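Local coordinates for delta-1-pyrroline-5-carboxylate dehydrogenase, mitochondrial (Mus musculus, PDB 4E3X), which probably oxidises glutamate gamma-semialdehyde to glutamate with NAD+, the second step of mitochondrial proline degradation, as a homodimer of the aldehyde dehydrogenase family, at residues Leu82-His87 against Glu423-Tyr428; Val91-Tyr96 against Asp236-Leu240; Gln151-Gln157 against Glu342-Lys347. All coordinates share one frame; numbering follows the deposited sequence.

Contact 1 (Leu82-His87 against Glu423-Tyr428); sequences LSPFNH and ESVGYY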
ATOM      1  N   LEU B  82     -30.317  15.426 -12.450  1.00  7.83           N
ATOM      2  CA  LEU B  82     -31.745  15.513 -12.148  1.00  8.99           C
ATOM      3  C   LEU B  82     -32.006  15.231 -10.669  1.00  9.08           C
ATOM      4  O   LEU B  82     -31.280  14.466 -10.042  1.00 11.46           O
ATOM      5  CB  LEU B  82     -32.518  14.500 -12.995  1.00 10.76           C
ATOM      6  CG  LEU B  82     -32.196  14.475 -14.491  1.00 10.98           C
ATOM      7  CD1 LEU B  82     -33.055  13.421 -15.185  1.00 13.01           C
ATOM      8  CD2 LEU B  82     -32.381  15.860 -15.127  1.00 11.49           C
ATOM      9  N   SER B  83     -33.048  15.836 -10.109  1.00  9.36           N
ATOM     10  CA  SER B  83     -33.450  15.512  -8.749  1.00  9.02           C
ATOM     11  C   SER B  83     -34.132  14.143  -8.760  1.00  8.68           C
ATOM     12  O   SER B  83     -35.124  13.961  -9.457  1.00 10.33           O
ATOM     13  CB  SER B  83     -34.406  16.578  -8.216  1.00  8.97           C
ATOM     14  OG  SER B  83     -34.748  16.322  -6.863  1.00  9.46           O
ATOM     15  N   PRO B  84     -33.609  13.173  -7.994  1.00  8.43           N
ATOM     16  CA  PRO B  84     -34.130  11.805  -8.127  1.00  9.29           C
ATOM     17  C   PRO B  84     -35.631  11.660  -7.847  1.00  9.87           C
ATOM     18  O   PRO B  84     -36.287  10.807  -8.461  1.00 10.17           O
ATOM     19  CB  PRO B  84     -33.317  11.026  -7.089  1.00  9.12           C
ATOM     20  CG  PRO B  84     -32.017  11.749  -7.058  1.00  9.19           C
ATOM     21  CD  PRO B  84     -32.372  13.212  -7.195  1.00  8.58           C
ATOM     22  N   PHE B  85     -36.165  12.469  -6.936  1.00 10.06           N
ATOM     23  CA  PHE B  85     -37.575  12.372  -6.553  1.00 11.25           C
ATOM     24  C   PHE B  85     -38.485  13.300  -7.365  1.00 11.89           C
ATOM     25  O   PHE B  85     -39.702  13.312  -7.183  1.00 12.70           O
ATOM     26  CB  PHE B  85     -37.737  12.630  -5.051  1.00 11.15           C
ATOM     27  CG  PHE B  85     -37.134  13.932  -4.588  1.00  9.46           C
ATOM     28  CD1 PHE B  85     -37.869  15.111  -4.626  1.00  9.80           C
ATOM     29  CD2 PHE B  85     -35.827  13.982  -4.120  1.00 10.00           C
ATOM     30  CE1 PHE B  85     -37.312  16.315  -4.205  1.00  9.70           C
ATOM     31  CE2 PHE B  85     -35.263  15.175  -3.701  1.00  9.82           C
ATOM     32  CZ  PHE B  85     -36.007  16.345  -3.737  1.00  9.93           C
ATOM     33  N   ASN B  86     -37.885  14.069  -8.265  1.00 11.45           N
ATOM     34  CA  ASN B  86     -38.623  14.963  -9.151  1.00 12.88           C
ATOM     35  C   ASN B  86     -37.742  15.220 -10.353  1.00 12.55           C
ATOM     36  O   ASN B  86     -37.107  16.273 -10.450  1.00 12.38           O
ATOM     37  CB  ASN B  86     -38.963  16.282  -8.457  1.00 14.98           C
ATOM     38  CG  ASN B  86     -39.764  17.224  -9.347  1.00 17.78           C
ATOM     39  OD1 ASN B  86     -40.327  16.812 -10.360  1.00 20.00           O
ATOM     40  ND2 ASN B  86     -39.810  18.497  -8.973  1.00 19.19           N
ATOM     41  N   HIS B  87     -37.676  14.242 -11.250  1.00 12.17           N
ATOM     42  CA  HIS B  87     -36.646  14.262 -12.282  1.00 13.36           C
ATOM     43  C   HIS B  87     -36.883  15.307 -13.367  1.00 13.19           C
ATOM     44  O   HIS B  87     -36.020  15.524 -14.212  1.00 15.07           O
ATOM     45  CB  HIS B  87     -36.372  12.866 -12.866  1.00 14.51           C
ATOM     46  CG  HIS B  87     -37.603  12.072 -13.161  1.00 16.14           C
ATOM     47  ND1 HIS B  87     -38.607  12.527 -13.988  1.00 17.72           N
ATOM     48  CD2 HIS B  87     -37.986  10.839 -12.749  1.00 17.36           C
ATOM     49  CE1 HIS B  87     -39.558  11.613 -14.067  1.00 18.50           C
ATOM     50  NE2 HIS B  87     -39.206  10.580 -13.322  1.00 18.25           N
ATOM     51  N   GLU B 423     -41.891   5.309 -11.851  1.00 18.99           N
ATOM     52  CA  GLU B 423     -40.933   6.343 -12.245  1.00 20.21           C
ATOM     53  C   GLU B 423     -41.561   7.523 -12.982  1.00 19.92           C
ATOM     54  O   GLU B 423     -40.870   8.250 -13.695  1.00 20.50           O
ATOM     55  CB  GLU B 423     -39.762   5.761 -13.051  1.00 22.27           C
ATOM     56  CG  GLU B 423     -40.144   5.085 -14.358  1.00 24.90           C
ATOM     57  CD  GLU B 423     -38.926   4.612 -15.137  1.00 27.27           C
ATOM     58  OE1 GLU B 423     -37.814   5.128 -14.883  1.00 28.46           O
ATOM     59  OE2 GLU B 423     -39.075   3.718 -15.996  1.00 28.33           O
ATOM     60  N   SER B 424     -42.860   7.732 -12.787  1.00 20.29           N
ATOM     61  CA  SER B 424     -43.548   8.824 -13.477  1.00 20.58           C
ATOM     62  C   SER B 424     -43.096  10.223 -13.020  1.00 19.93           C
ATOM     63  O   SER B 424     -43.036  11.152 -13.829  1.00 21.10           O
ATOM     64  CB  SER B 424     -45.072   8.681 -13.355  1.00 23.11           C
ATOM     65  OG  SER B 424     -45.502   8.857 -12.017  1.00 24.81           O
ATOM     66  N   VAL B 425     -42.783  10.368 -11.735  1.00 18.24           N
ATOM     67  CA  VAL B 425     -42.402  11.668 -11.178  1.00 17.33           C
ATOM     68  C   VAL B 425     -40.970  11.658 -10.641  1.00 15.38           C
ATOM     69  O   VAL B 425     -40.189  12.580 -10.896  1.00 14.83           O
ATOM     70  CB  VAL B 425     -43.369  12.098 -10.057  1.00 18.37           C
ATOM     71  CG1 VAL B 425     -42.908  13.400  -9.420  1.00 19.00           C
ATOM     72  CG2 VAL B 425     -44.787  12.239 -10.606  1.00 19.77           C
ATOM     73  N   GLY B 426     -40.646  10.618  -9.876  1.00 14.23           N
ATOM     74  CA  GLY B 426     -39.291  10.373  -9.410  1.00 13.39           C
ATOM     75  C   GLY B 426     -39.014   8.897  -9.587  1.00 13.52           C
ATOM     76  O   GLY B 426     -39.908   8.155  -9.982  1.00 13.81           O
ATOM     77  N   TYR B 427     -37.794   8.461  -9.301  1.00 12.52           N
ATOM     78  CA  TYR B 427     -37.444   7.049  -9.448  1.00 11.95           C
ATOM     79  C   TYR B 427     -37.826   6.265  -8.193  1.00 11.43           C
ATOM     80  O   TYR B 427     -36.972   5.773  -7.463  1.00 11.48           O
ATOM     81  CB  TYR B 427     -35.957   6.907  -9.790  1.00 12.05           C
ATOM     82  CG  TYR B 427     -35.604   7.669 -11.052  1.00 12.23           C
ATOM     83  CD1 TYR B 427     -36.116   7.276 -12.283  1.00 13.39           C
ATOM     84  CD2 TYR B 427     -34.789   8.798 -11.010  1.00 12.09           C
ATOM     85  CE1 TYR B 427     -35.820   7.969 -13.444  1.00 14.22           C
ATOM     86  CE2 TYR B 427     -34.481   9.497 -12.170  1.00 13.51           C
ATOM     87  CZ  TYR B 427     -34.997   9.076 -13.382  1.00 14.56           C
ATOM     88  OH  TYR B 427     -34.699   9.767 -14.535  1.00 15.66           O
ATOM     89  N   TYR B 428     -39.129   6.150  -7.954  1.00 12.38           N
ATOM     90  CA  TYR B 428     -39.624   5.630  -6.688  1.00 12.49           C
ATOM     91  C   TYR B 428     -39.780   4.114  -6.644  1.00 12.76           C
ATOM     92  O   TYR B 428     -40.517   3.524  -7.437  1.00 14.65           O
ATOM     93  CB  TYR B 428     -40.954   6.289  -6.341  1.00 13.59           C
ATOM     94  CG  TYR B 428     -40.842   7.669  -5.726  1.00 13.74           C
ATOM     95  CD1 TYR B 428     -40.314   7.846  -4.450  1.00 13.41           C
ATOM     96  CD2 TYR B 428     -41.306   8.788  -6.403  1.00 14.01           C
ATOM     97  CE1 TYR B 428     -40.236   9.101  -3.878  1.00 13.32           C
ATOM     98  CE2 TYR B 428     -41.234  10.048  -5.836  1.00 13.75           C
ATOM     99  CZ  TYR B 428     -40.705  10.195  -4.573  1.00 13.46           C
ATOM    100  OH  TYR B 428     -40.644  11.446  -4.005  1.00 14.69           O
TER
HETATM  101  O   HOH W   1     -41.694  13.430  -5.319  1.00 26.07           O
HETATM  102  O   HOH W   2     -40.736  14.946 -12.230  1.00 19.35           O
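Val425 O is gripped by several groups at once: His87 N donates to Val425 O at 3.0 Å, Asn86 CA adds a CA-H...O contact to Val425 O at 3.3 Å, and a water that also donates to Asn86 OD1 donates to it too. Val425 O also sits 3.2 Å above the His87 ring plane, over its centre. That imidazole is swung under the carbonyl because CG stands between the backbone N and the carbonyl carbon (chi1 44°), and His87 NE2 donates, in the ring plane, to Glu423 O at 2.9 Å. NE2 stands well above the plane of the Glu423 carbonyl. Next to NE2, His87 CD2 lies over one face of the Tyr427 ring, 3.5 Å from Tyr427 CZ, with the two rings oblique at 44°. A second backbone bond, Tyr427 N to Pro84 O at 2.9 Å, ties the type I turn Ser83-Asn86 to the loop where Gly426 packs against Phe85. At the far end Tyr428 OH meets Phe85 CB at 3.3 Å, and a water links that hydroxyl to Phe85 O. NE2 must carry a proton to donate to Glu423 O, and this bond, with the Val425 carbonyl over the ring, probably fixes the rotation of the imidazole; with the two main-chain bonds and the two waters it joins the turn after strand 78-83 to the loop before strand 428-436.

Contact 2 (Val91-Tyr96 against Asp236-Leu240); sequences VAKFCY and DTAML
A classic beta bulge, with Val91 and Ala92 both facing Gln81, marks the part of strand 89-95 that lies over the start of helix 239-251. Leu240 meets it at the bulge: Leu240 CD2 packs on Val91 CG2 at 4.1 Å, while CD1 lies 3.7 Å from Val91 O. Further along, Phe94 carries the packing. Its ring receives Met239 over one face, because that chain bends at chi2 and chi3 (61° and 52°) and curls back across the aromatic. Met239 CG comes within 3.9 Å of Phe94 CG. Met239 CE stands 4.1 Å from the centroid of the Phe94 ring in a CH-pi contact, with SD farther above the same face, a Met-aromatic contact. Asp236 approaches the edge of the same ring, Asp236 CG lying 3.7 Å from Phe94 CZ. Its carboxylate also faces the edge of Tyr96, and Tyr96 OH donates to Asp236 OD2 in a very short 2.5 Å hydrogen bond. The carboxylate is close to NAD+-binding Lys233, their side chains about 4 Å apart. Gln81 on strand 78-83 accepts from Leu240 N through OE1, Ile64 on strand 62-68 touches both Ala92 and Met239, and helix 140-151 reaches Val91 through Val149 and Leu240 through Lys146.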
ATOM      1  N   VAL B  91     -31.200  19.937 -11.578  1.00  8.66           N
ATOM      2  CA  VAL B  91     -30.573  20.678 -10.488  1.00  8.39           C
ATOM      3  C   VAL B  91     -29.245  21.299 -10.894  1.00  8.26           C
ATOM      4  O   VAL B  91     -28.796  22.282 -10.302  1.00  8.01           O
ATOM      5  CB  VAL B  91     -30.416  19.820  -9.207  1.00  8.09           C
ATOM      6  CG1 VAL B  91     -31.741  19.151  -8.854  1.00  9.75           C
ATOM      7  CG2 VAL B  91     -29.304  18.783  -9.368  1.00  8.20           C
ATOM      8  N   ALA B  92     -28.619  20.727 -11.916  1.00  7.97           N
ATOM      9  CA  ALA B  92     -27.363  21.265 -12.415  1.00  8.15           C
ATOM     10  C   ALA B  92     -27.223  20.988 -13.899  1.00  7.47           C
ATOM     11  O   ALA B  92     -27.700  19.957 -14.398  1.00  8.94           O
ATOM     12  CB  ALA B  92     -26.165  20.690 -11.645  1.00  9.24           C
ATOM     13  N   LYS B  93     -26.582  21.929 -14.589  1.00  7.84           N
ATOM     14  CA  LYS B  93     -26.135  21.759 -15.961  1.00  8.10           C
ATOM     15  C   LYS B  93     -24.624  21.821 -15.901  1.00  7.96           C
ATOM     16  O   LYS B  93     -24.062  22.786 -15.392  1.00 10.03           O
ATOM     17  CB  LYS B  93     -26.663  22.892 -16.843  1.00 10.54           C
ATOM     18  CG  LYS B  93     -26.223  22.764 -18.296  1.00 13.55           C
ATOM     19  CD  LYS B  93     -26.918  23.751 -19.215  1.00 19.12           C
ATOM     20  CE  LYS B  93     -26.385  25.145 -19.037  1.00 21.47           C
ATOM     21  NZ  LYS B  93     -26.939  26.066 -20.078  1.00 21.69           N
ATOM     22  N   PHE B  94     -23.962  20.780 -16.387  1.00  7.17           N
ATOM     23  CA  PHE B  94     -22.509  20.732 -16.326  1.00  7.70           C
ATOM     24  C   PHE B  94     -21.999  20.234 -17.663  1.00  7.65           C
ATOM     25  O   PHE B  94     -22.774  20.105 -18.605  1.00  9.18           O
ATOM     26  CB  PHE B  94     -22.017  19.901 -15.118  1.00  7.75           C
ATOM     27  CG  PHE B  94     -22.371  18.435 -15.173  1.00  8.13           C
ATOM     28  CD1 PHE B  94     -21.426  17.505 -15.578  1.00  8.39           C
ATOM     29  CD2 PHE B  94     -23.622  17.978 -14.772  1.00  8.88           C
ATOM     30  CE1 PHE B  94     -21.724  16.154 -15.614  1.00  8.76           C
ATOM     31  CE2 PHE B  94     -23.936  16.621 -14.804  1.00  9.37           C
ATOM     32  CZ  PHE B  94     -22.980  15.706 -15.221  1.00  8.89           C
ATOM     33  N   CYS B  95     -20.704  19.987 -17.768  1.00  8.35           N
ATOM     34  CA  CYS B  95     -20.179  19.452 -19.012  1.00  9.15           C
ATOM     35  C   CYS B  95     -19.069  18.454 -18.758  1.00  8.38           C
ATOM     36  O   CYS B  95     -18.411  18.474 -17.721  1.00 10.19           O
ATOM     37  CB  CYS B  95     -19.685  20.569 -19.936  1.00 10.62           C
ATOM     38  SG  CYS B  95     -18.265  21.499 -19.320  1.00 12.13           S
ATOM     39  N   TYR B  96     -18.865  17.575 -19.725  1.00  7.86           N
ATOM     40  CA  TYR B  96     -17.776  16.625 -19.647  1.00  8.37           C
ATOM     41  C   TYR B  96     -16.507  17.238 -20.232  1.00  7.23           C
ATOM     42  O   TYR B  96     -16.523  17.713 -21.367  1.00  8.26           O
ATOM     43  CB  TYR B  96     -18.115  15.376 -20.453  1.00  8.51           C
ATOM     44  CG  TYR B  96     -19.071  14.376 -19.820  1.00  8.05           C
ATOM     45  CD1 TYR B  96     -19.346  14.366 -18.456  1.00  8.03           C
ATOM     46  CD2 TYR B  96     -19.660  13.396 -20.608  1.00  8.87           C
ATOM     47  CE1 TYR B  96     -20.202  13.400 -17.907  1.00  9.50           C
ATOM     48  CE2 TYR B  96     -20.500  12.450 -20.081  1.00  9.55           C
ATOM     49  CZ  TYR B  96     -20.771  12.449 -18.738  1.00  9.47           C
ATOM     50  OH  TYR B  96     -21.616  11.475 -18.246  1.00 11.63           O
ATOM     51  N   ASP B 236     -21.569  12.197 -11.828  1.00  6.70           N
ATOM     52  CA  ASP B 236     -22.600  12.974 -12.505  1.00  7.87           C
ATOM     53  C   ASP B 236     -23.821  13.192 -11.613  1.00  7.98           C
ATOM     54  O   ASP B 236     -24.413  14.270 -11.599  1.00  9.40           O
ATOM     55  CB  ASP B 236     -23.086  12.252 -13.762  1.00  8.66           C
ATOM     56  CG  ASP B 236     -22.028  12.115 -14.837  1.00 11.80           C
ATOM     57  OD1 ASP B 236     -20.897  12.614 -14.683  1.00 11.24           O
ATOM     58  OD2 ASP B 236     -22.363  11.502 -15.866  1.00 14.86           O
ATOM     59  N   THR B 237     -24.205  12.150 -10.887  1.00  7.54           N
ATOM     60  CA  THR B 237     -25.441  12.176 -10.115  1.00  8.10           C
ATOM     61  C   THR B 237     -25.263  12.782  -8.717  1.00  7.73           C
ATOM     62  O   THR B 237     -26.215  12.823  -7.935  1.00  9.17           O
ATOM     63  CB  THR B 237     -26.087  10.772 -10.058  1.00  9.56           C
ATOM     64  OG1 THR B 237     -25.064   9.788  -9.907  1.00 13.14           O
ATOM     65  CG2 THR B 237     -26.806  10.466 -11.360  1.00 10.63           C
ATOM     66  N   ALA B 238     -24.064  13.306  -8.442  1.00  6.60           N
ATOM     67  CA  ALA B 238     -23.806  14.064  -7.215  1.00  7.07           C
ATOM     68  C   ALA B 238     -23.099  15.381  -7.525  1.00  6.53           C
ATOM     69  O   ALA B 238     -22.407  15.934  -6.671  1.00  7.32           O
ATOM     70  CB  ALA B 238     -22.974  13.245  -6.229  1.00  8.32           C
ATOM     71  N   MET B 239     -23.272  15.885  -8.745  1.00  6.96           N
ATOM     72  CA  MET B 239     -22.490  17.041  -9.185  1.00  6.29           C
ATOM     73  C   MET B 239     -22.712  18.305  -8.343  1.00  6.09           C
ATOM     74  O   MET B 239     -21.750  19.005  -7.994  1.00  6.87           O
ATOM     75  CB  MET B 239     -22.764  17.318 -10.661  1.00  8.24           C
ATOM     76  CG  MET B 239     -21.781  18.273 -11.314  1.00  9.63           C
ATOM     77  SD  MET B 239     -20.094  17.642 -11.272  1.00 11.34           S
ATOM     78  CE  MET B 239     -20.305  16.026 -11.973  1.00 10.39           C
ATOM     79  N   LEU B 240     -23.974  18.606  -8.057  1.00  7.08           N
ATOM     80  CA  LEU B 240     -24.331  19.817  -7.331  1.00  6.96           C
ATOM     81  C   LEU B 240     -23.616  19.896  -5.974  1.00  6.10           C
ATOM     82  O   LEU B 240     -22.949  20.890  -5.667  1.00  7.11           O
ATOM     83  CB  LEU B 240     -25.849  19.860  -7.144  1.00  7.37           C
ATOM     84  CG  LEU B 240     -26.433  21.128  -6.524  1.00  8.52           C
ATOM     85  CD1 LEU B 240     -26.325  22.315  -7.484  1.00  9.46           C
ATOM     86  CD2 LEU B 240     -27.888  20.882  -6.108  1.00  8.69           C
TER

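Contact 3 (Gln151-Gln157 against Glu342-Lys347); sequences QGKTVIQ and EYGGQK
Tyr343 can be followed outward from CB: Tyr343 CB lies 4.3 Å from Gln157 OE1. With CG turned away from the backbone N (chi1 -169°), the ring extends toward Gln151-Lys153. Tyr343 CE1 meets Lys153 CG at 3.5 Å, and the extended lysine continues across one face. Lys153 CE sits over the ring centre, 3.8 Å from the Tyr343 centroid, and NZ stands higher over the same face in a cation-pi contact. That ammonium has firmer partners in the main-chain oxygen of Asn211 and the carboxylate of Asp161. The opposite face carries Gln346 NE2, 3.4 Å above the Tyr343 plane, so the ring is sandwiched between the lysine's methylene chain and an amide nitrogen. At the tip, Tyr343 OH donates to Gln151 O at 2.8 Å, and a water joins the same carbonyl to Gln346 NE2. Near the CB end of Tyr343, the Gln157 amide is held at both ends. Gln157 OE1 accepts from Lys347 NZ at 2.8 Å, and NE2 donates to two waters, one leading to Glu342 OE1 and the other to OE2, a double bridge that should fix its flip. Glu342 OE2 is also bonded to Tyr559 of the second subunit, which brings the dimer interface to this buried cluster. Within the loop, Tyr343 O accepts from Gln346 N and NE2 on opposite faces of its plane. Gln346 O in turn holds the side-chain amide of Asn211, the probable transition-state stabiliser. The loop runs directly into the nucleophile Cys348, as expected of the active-site segment of an aldehyde dehydrogenase.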
ATOM      1  N   GLN B 151     -29.118  14.262  -4.710  1.00  8.32           N
ATOM      2  CA  GLN B 151     -28.893  12.824  -4.552  1.00  7.81           C
ATOM      3  C   GLN B 151     -30.085  12.092  -3.926  1.00  7.60           C
ATOM      4  O   GLN B 151     -30.075  10.869  -3.832  1.00  7.80           O
ATOM      5  CB  GLN B 151     -27.608  12.548  -3.765  1.00  7.56           C
ATOM      6  CG  GLN B 151     -26.335  12.856  -4.530  1.00  8.07           C
ATOM      7  CD  GLN B 151     -25.305  13.541  -3.657  1.00  7.03           C
ATOM      8  OE1 GLN B 151     -25.268  14.766  -3.572  1.00  7.77           O
ATOM      9  NE2 GLN B 151     -24.477  12.754  -2.985  1.00  8.20           N
ATOM     10  N   GLY B 152     -31.112  12.837  -3.516  1.00  7.76           N
ATOM     11  CA  GLY B 152     -32.333  12.233  -3.002  1.00  7.61           C
ATOM     12  C   GLY B 152     -32.271  11.785  -1.553  1.00  7.94           C
ATOM     13  O   GLY B 152     -33.083  10.964  -1.129  1.00  9.79           O
ATOM     14  N   LYS B 153     -31.303  12.297  -0.800  1.00  7.73           N
ATOM     15  CA  LYS B 153     -31.172  11.944   0.614  1.00  7.94           C
ATOM     16  C   LYS B 153     -32.195  12.625   1.517  1.00  8.65           C
ATOM     17  O   LYS B 153     -32.612  13.753   1.261  1.00  9.58           O
ATOM     18  CB  LYS B 153     -29.760  12.263   1.117  1.00  8.79           C
ATOM     19  CG  LYS B 153     -28.672  11.467   0.403  1.00  9.50           C
ATOM     20  CD  LYS B 153     -27.452  11.204   1.269  1.00  9.61           C
ATOM     21  CE  LYS B 153     -26.544  10.216   0.563  1.00  9.69           C
ATOM     22  NZ  LYS B 153     -25.354   9.828   1.368  1.00  8.96           N
ATOM     23  N   THR B 154     -32.582  11.934   2.584  1.00  8.64           N
ATOM     24  CA  THR B 154     -33.354  12.566   3.642  1.00  9.41           C
ATOM     25  C   THR B 154     -32.444  13.469   4.473  1.00  8.93           C
ATOM     26  O   THR B 154     -31.215  13.411   4.362  1.00  8.99           O
ATOM     27  CB  THR B 154     -33.960  11.525   4.583  1.00  9.67           C
ATOM     28  OG1 THR B 154     -32.902  10.708   5.097  1.00 10.41           O
ATOM     29  CG2 THR B 154     -34.982  10.658   3.846  1.00 11.04           C
ATOM     30  N   VAL B 155     -33.056  14.297   5.313  1.00  9.63           N
ATOM     31  CA  VAL B 155     -32.310  15.171   6.213  1.00 10.92           C
ATOM     32  C   VAL B 155     -31.201  14.432   6.961  1.00  9.59           C
ATOM     33  O   VAL B 155     -30.041  14.836   6.921  1.00  9.80           O
ATOM     34  CB  VAL B 155     -33.231  15.818   7.262  1.00 12.49           C
ATOM     35  CG1 VAL B 155     -32.410  16.620   8.255  1.00 12.92           C
ATOM     36  CG2 VAL B 155     -34.281  16.693   6.599  1.00 12.30           C
ATOM     37  N   ILE B 156     -31.543  13.341   7.637  1.00  9.43           N
ATOM     38  CA  ILE B 156     -30.548  12.671   8.455  1.00 10.50           C
ATOM     39  C   ILE B 156     -29.475  11.983   7.618  1.00  9.00           C
ATOM     40  O   ILE B 156     -28.312  11.977   8.005  1.00  9.54           O
ATOM     41  CB  ILE B 156     -31.180  11.681   9.463  1.00 12.78           C
ATOM     42  CG1 ILE B 156     -30.119  11.110  10.413  1.00 14.72           C
ATOM     43  CG2 ILE B 156     -31.908  10.550   8.748  1.00 15.80           C
ATOM     44  CD1 ILE B 156     -29.309  12.168  11.143  1.00 17.87           C
ATOM     45  N   GLN B 157     -29.846  11.417   6.469  1.00  9.36           N
ATOM     46  CA  GLN B 157     -28.839  10.791   5.625  1.00  9.07           C
ATOM     47  C   GLN B 157     -27.878  11.844   5.068  1.00  8.83           C
ATOM     48  O   GLN B 157     -26.683  11.603   4.955  1.00  8.95           O
ATOM     49  CB  GLN B 157     -29.480   9.959   4.511  1.00  9.54           C
ATOM     50  CG  GLN B 157     -30.122   8.664   5.007  1.00  9.75           C
ATOM     51  CD  GLN B 157     -29.143   7.791   5.767  1.00 10.89           C
ATOM     52  OE1 GLN B 157     -28.059   7.482   5.274  1.00 10.87           O
ATOM     53  NE2 GLN B 157     -29.514   7.403   6.984  1.00 12.73           N
ATOM     54  N   GLU B 342     -32.453   2.466   4.487  1.00  9.63           N
ATOM     55  CA  GLU B 342     -32.021   3.864   4.533  1.00  9.44           C
ATOM     56  C   GLU B 342     -31.317   4.226   3.232  1.00  8.93           C
ATOM     57  O   GLU B 342     -30.584   3.409   2.665  1.00  8.88           O
ATOM     58  CB  GLU B 342     -31.124   4.139   5.741  1.00 11.93           C
ATOM     59  CG  GLU B 342     -31.903   4.221   7.044  1.00 12.60           C
ATOM     60  CD  GLU B 342     -31.026   4.484   8.250  1.00 14.57           C
ATOM     61  OE1 GLU B 342     -29.913   3.924   8.330  1.00 13.16           O
ATOM     62  OE2 GLU B 342     -31.456   5.268   9.121  1.00 17.83           O
ATOM     63  N   TYR B 343     -31.565   5.445   2.759  1.00  9.20           N
ATOM     64  CA  TYR B 343     -31.104   5.897   1.445  1.00  9.05           C
ATOM     65  C   TYR B 343     -31.441   4.869   0.352  1.00  8.58           C
ATOM     66  O   TYR B 343     -30.693   4.674  -0.610  1.00  8.76           O
ATOM     67  CB  TYR B 343     -29.614   6.307   1.454  1.00  8.66           C
ATOM     68  CG  TYR B 343     -29.197   7.021   0.179  1.00  7.95           C
ATOM     69  CD1 TYR B 343     -29.997   8.021  -0.370  1.00  7.79           C
ATOM     70  CD2 TYR B 343     -28.013   6.696  -0.474  1.00  8.24           C
ATOM     71  CE1 TYR B 343     -29.642   8.667  -1.543  1.00  7.53           C
ATOM     72  CE2 TYR B 343     -27.650   7.342  -1.648  1.00  8.49           C
ATOM     73  CZ  TYR B 343     -28.465   8.330  -2.167  1.00  8.25           C
ATOM     74  OH  TYR B 343     -28.120   8.971  -3.337  1.00  8.77           O
ATOM     75  N   GLY B 344     -32.589   4.212   0.509  1.00  9.37           N
ATOM     76  CA  GLY B 344     -33.041   3.231  -0.460  1.00 10.17           C
ATOM     77  C   GLY B 344     -32.090   2.067  -0.681  1.00  9.32           C
ATOM     78  O   GLY B 344     -32.058   1.501  -1.776  1.00  9.87           O
ATOM     79  N   GLY B 345     -31.304   1.727   0.340  1.00  8.88           N
ATOM     80  CA  GLY B 345     -30.340   0.643   0.231  1.00  8.61           C
ATOM     81  C   GLY B 345     -29.163   0.949  -0.684  1.00  8.63           C
ATOM     82  O   GLY B 345     -28.409   0.044  -1.051  1.00  8.76           O
ATOM     83  N   GLN B 346     -29.000   2.218  -1.056  1.00  8.28           N
ATOM     84  CA  GLN B 346     -27.937   2.612  -1.978  1.00  8.56           C
ATOM     85  C   GLN B 346     -26.624   2.878  -1.256  1.00  9.16           C
ATOM     86  O   GLN B 346     -26.022   3.952  -1.388  1.00 10.12           O
ATOM     87  CB  GLN B 346     -28.370   3.838  -2.770  1.00  8.54           C
ATOM     88  CG  GLN B 346     -29.666   3.619  -3.525  1.00  9.35           C
ATOM     89  CD  GLN B 346     -30.100   4.870  -4.250  1.00  9.26           C
ATOM     90  OE1 GLN B 346     -30.033   4.943  -5.479  1.00 10.00           O
ATOM     91  NE2 GLN B 346     -30.523   5.880  -3.491  1.00 10.26           N
ATOM     92  N   LYS B 347     -26.181   1.892  -0.484  1.00  9.20           N
ATOM     93  CA  LYS B 347     -24.929   2.009   0.249  1.00  9.32           C
ATOM     94  C   LYS B 347     -24.116   0.755   0.029  1.00  9.13           C
ATOM     95  O   LYS B 347     -24.659  -0.349   0.011  1.00  9.16           O
ATOM     96  CB  LYS B 347     -25.182   2.174   1.745  1.00 10.03           C
ATOM     97  CG  LYS B 347     -26.020   3.381   2.140  1.00 10.08           C
ATOM     98  CD  LYS B 347     -26.032   3.542   3.653  1.00 10.26           C
ATOM     99  CE  LYS B 347     -26.827   4.766   4.073  1.00  9.90           C
ATOM    100  NZ  LYS B 347     -26.788   4.976   5.543  1.00 10.83           N
TER
HETATM  101  O   HOH W   3     -31.383   8.433  -4.618  1.00  9.48           O
HETATM  102  O   HOH W   4     -32.483   7.579   7.207  1.00 16.28           O
HETATM  103  O   HOH W   5     -27.746   5.566   8.358  1.00 19.45           O

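Contacts 2 and 3 are buried, whereas contact 1 lies nearer the surface, with three exposed residues. Contacts 1 and 2 share a sheet: strands 78-83 and 89-95 are neighbours, and Ser83 packs on Val91. Contact 1 meets contact 3 where Pro84 and Phe85 touch Gln151 and Gly152, and Gln151 also packs against Thr237 and Ala238 of contact 2. The chemistry changes with place. In contact 1 a turn at a strand end meets a loop through backbone carbonyls, a histidine ring and water; strand meets helix in contact 2 mainly through apolar and sulfur-aromatic packing, with one polar pair. Contact 3, beside the nucleophile, combines a covered ring with charged groups and bridging waters.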